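Local coordinates for PmoD (Methylocystis sp. ATCC 49242, PDB 6CPD), which binds copper through a periplasmic cupredoxin-like domain, as a long-overlooked copper protein of methane- and ammonia-oxidizing bacteria, at residues 23-26 against 27-31. Numbering follows the deposited sequence.
Sequences DKSR and SEYCD. With SO4 (sulfate ion), chain C.
The phenol of Y29 reaches back beside S25. The backbone carbon C of S27 lies 4.2 Å above one face of the ring, offset toward the rim, while sulfate O4 lies in the ring plane at the edge, and S25 OG approaches obliquely. S25, R26 and S27 form an ST turn in the loop that leads from strand 13-20 into the short strand 28-29 of the cupredoxin-like fold; Y29 follows on that strand. S25 OG takes the amide hydrogen of S27 at OG-N 2.7 Å, in a bond bent little from straight (164°). Serine suits this corner because its short side chain can fold over its own turn while the hydroxyl both accepts and donates. A chi1 of 158° sets OG beside the carbonyl carbon, facing the chain that follows, where it meets S27 N and still donates a hydrogen bond to sulfate O1 at 2.9 Å. A short hydroxyl also serves at S27: its OG donates to sulfate O3 at 2.6 Å. Tyrosine fits the strand position since its rigid ring carries a donor far from the backbone, and Y29 OH meets sulfate O4 at 2.7 Å. The anion, probably from the crystallisation liquor, is thus held by neutral donors, and S25, S27 and Y29 of the second subunit bind it too, so it joins the two copies. An alanine at S25 is likely to leave the S27 amide without its side-chain acceptor, set the turn freer to open, and cost the sulfate one donor from this subunit. R26, at the turn's middle, turns outward, where NH1 bonds P22 O. Across the turn, one water ties the backbone together, donating to S25 O at 2.7 Å and to S27 O at 2.6 Å.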
ATOM      1  N   ASP B  23     -18.080   8.730  -7.892  1.00 38.53           N
ATOM      2  CA  ASP B  23     -18.919   9.939  -7.921  1.00 47.41           C
ATOM      3  C   ASP B  23     -18.102  11.231  -7.808  1.00 47.87           C
ATOM      4  O   ASP B  23     -18.582  12.306  -8.163  1.00 51.73           O
ATOM      5  CB  ASP B  23     -19.981   9.875  -6.820  1.00 45.19           C
ATOM      6  CG  ASP B  23     -21.122   8.936  -7.174  1.00 51.28           C
ATOM      7  OD1 ASP B  23     -21.267   8.624  -8.374  1.00 51.54           O
ATOM      8  OD2 ASP B  23     -21.869   8.503  -6.264  1.00 57.07           O
ATOM      9  N   LYS B  24     -16.871  11.121  -7.318  1.00 40.77           N
ATOM     10  CA  LYS B  24     -16.021  12.287  -7.068  1.00 45.48           C
ATOM     11  C   LYS B  24     -14.871  12.447  -8.051  1.00 46.94           C
ATOM     12  O   LYS B  24     -14.507  13.572  -8.404  1.00 50.38           O
ATOM     13  CB  LYS B  24     -15.462  12.263  -5.644  1.00 48.38           C
ATOM     14  CG  LYS B  24     -16.480  12.680  -4.607  1.00 55.88           C
ATOM     15  CD  LYS B  24     -16.755  14.160  -4.815  1.00 59.82           C
ATOM     16  CE  LYS B  24     -17.673  14.757  -3.776  1.00 70.80           C
ATOM     17  NZ  LYS B  24     -18.008  16.172  -4.143  1.00 76.64           N
ATOM     18  N   SER B  25     -14.308  11.330  -8.493  1.00 34.81           N
ATOM     19  CA  SER B  25     -13.045  11.369  -9.192  1.00 38.57           C
ATOM     20  C   SER B  25     -12.740  10.071  -9.941  1.00 35.93           C
ATOM     21  O   SER B  25     -13.335   9.039  -9.671  1.00 32.65           O
ATOM     22  CB  SER B  25     -11.945  11.671  -8.169  1.00 42.06           C
ATOM     23  OG  SER B  25     -10.680  11.263  -8.621  1.00 44.00           O
ATOM     24  N   ARG B  26     -11.802  10.130 -10.880  1.00 33.90           N
ATOM     25  CA  ARG B  26     -11.299   8.932 -11.542  1.00 32.55           C
ATOM     26  C   ARG B  26      -9.982   8.467 -10.918  1.00 35.94           C
ATOM     27  O   ARG B  26      -9.330   7.561 -11.443  1.00 33.33           O
ATOM     28  CB  ARG B  26     -11.114   9.173 -13.046  1.00 34.91           C
ATOM     29  CG  ARG B  26     -12.411   9.419 -13.843  1.00 39.41           C
ATOM     30  CD  ARG B  26     -13.393   8.233 -13.722  1.00 42.53           C
ATOM     31  NE  ARG B  26     -14.725   8.514 -14.272  1.00 45.14           N
ATOM     32  CZ  ARG B  26     -15.816   8.619 -13.517  1.00 43.52           C
ATOM     33  NH1 ARG B  26     -15.717   8.450 -12.197  1.00 38.31           N
ATOM     34  NH2 ARG B  26     -16.995   8.895 -14.064  1.00 43.22           N
ATOM     35  N   SER B  27      -9.582   9.099  -9.812  1.00 32.33           N
ATOM     36  CA  SER B  27      -8.352   8.724  -9.113  1.00 31.92           C
ATOM     37  C   SER B  27      -8.516   7.450  -8.269  1.00 31.78           C
ATOM     38  O   SER B  27      -9.632   7.013  -7.977  1.00 28.59           O
ATOM     39  CB  SER B  27      -7.878   9.865  -8.199  1.00 34.91           C
ATOM     40  OG  SER B  27      -7.716  11.082  -8.909  1.00 34.42           O
ATOM     41  N   GLU B  28      -7.395   6.878  -7.847  1.00 32.79           N
ATOM     42  CA  GLU B  28      -7.402   5.705  -6.971  1.00 34.02           C
ATOM     43  C   GLU B  28      -6.675   6.042  -5.682  1.00 26.85           C
ATOM     44  O   GLU B  28      -5.675   6.747  -5.718  1.00 25.45           O
ATOM     45  CB  GLU B  28      -6.733   4.511  -7.647  1.00 37.76           C
ATOM     46  CG  GLU B  28      -7.422   4.056  -8.909  1.00 51.73           C
ATOM     47  CD  GLU B  28      -6.574   3.080  -9.704  1.00 64.01           C
ATOM     48  OE1 GLU B  28      -6.093   3.465 -10.790  1.00 66.18           O
ATOM     49  OE2 GLU B  28      -6.337   1.951  -9.223  1.00 70.97           O
ATOM     50  N   TYR B  29      -7.168   5.545  -4.557  1.00 24.73           N
ATOM     51  CA  TYR B  29      -6.583   5.891  -3.263  1.00 27.47           C
ATOM     52  C   TYR B  29      -6.173   4.649  -2.485  1.00 28.18           C
ATOM     53  O   TYR B  29      -6.406   3.526  -2.930  1.00 25.82           O
ATOM     54  CB  TYR B  29      -7.569   6.710  -2.447  1.00 26.91           C
ATOM     55  CG  TYR B  29      -8.211   7.815  -3.238  1.00 28.86           C
ATOM     56  CD1 TYR B  29      -7.555   9.025  -3.435  1.00 25.70           C
ATOM     57  CD2 TYR B  29      -9.470   7.643  -3.803  1.00 29.82           C
ATOM     58  CE1 TYR B  29      -8.151  10.045  -4.167  1.00 28.49           C
ATOM     59  CE2 TYR B  29     -10.078   8.661  -4.540  1.00 29.02           C
ATOM     60  CZ  TYR B  29      -9.410   9.855  -4.709  1.00 32.39           C
ATOM     61  OH  TYR B  29     -10.002  10.849  -5.440  1.00 35.27           O
ATOM     62  N   CYS B  30      -5.576   4.856  -1.316  1.00 27.81           N
ATOM     63  CA  CYS B  30      -5.200   3.740  -0.464  1.00 25.25           C
ATOM     64  C   CYS B  30      -5.777   3.988   0.929  1.00 29.35           C
ATOM     65  O   CYS B  30      -6.922   3.620   1.189  1.00 33.82           O
ATOM     66  CB  CYS B  30      -3.679   3.545  -0.420  1.00 23.68           C
ATOM     67  SG  CYS B  30      -3.166   2.044   0.519  1.00 32.74           S
ATOM     68  N   ASP B  31      -5.010   4.589   1.838  1.00 29.11           N
ATOM     69  CA  ASP B  31      -5.518   4.720   3.201  1.00 30.13           C
ATOM     70  C   ASP B  31      -5.972   6.139   3.540  1.00 32.83           C
ATOM     71  O   ASP B  31      -6.378   6.405   4.667  1.00 30.17           O
ATOM     72  CB  ASP B  31      -4.482   4.257   4.223  1.00 38.14           C
ATOM     73  CG  ASP B  31      -3.122   4.861   3.990  1.00 43.17           C
ATOM     74  OD1 ASP B  31      -3.055   5.949   3.387  1.00 43.13           O
ATOM     75  OD2 ASP B  31      -2.124   4.256   4.431  1.00 44.80           O
TER
HETATM   76  S   SO4 C 201      -8.452  13.787  -6.565  1.00 39.76           S
HETATM   77  O1  SO4 C 201      -9.599  13.736  -7.457  1.00 36.71           O
HETATM   78  O2  SO4 C 201      -8.034  15.180  -6.425  1.00 44.16           O
HETATM   79  O3  SO4 C 201      -7.356  13.037  -7.169  1.00 36.19           O
HETATM   80  O4  SO4 C 201      -8.838  13.248  -5.261  1.00 35.42           O
HETATM   81  O   HOH W   1     -12.185   7.459  -7.880  1.00 51.02           O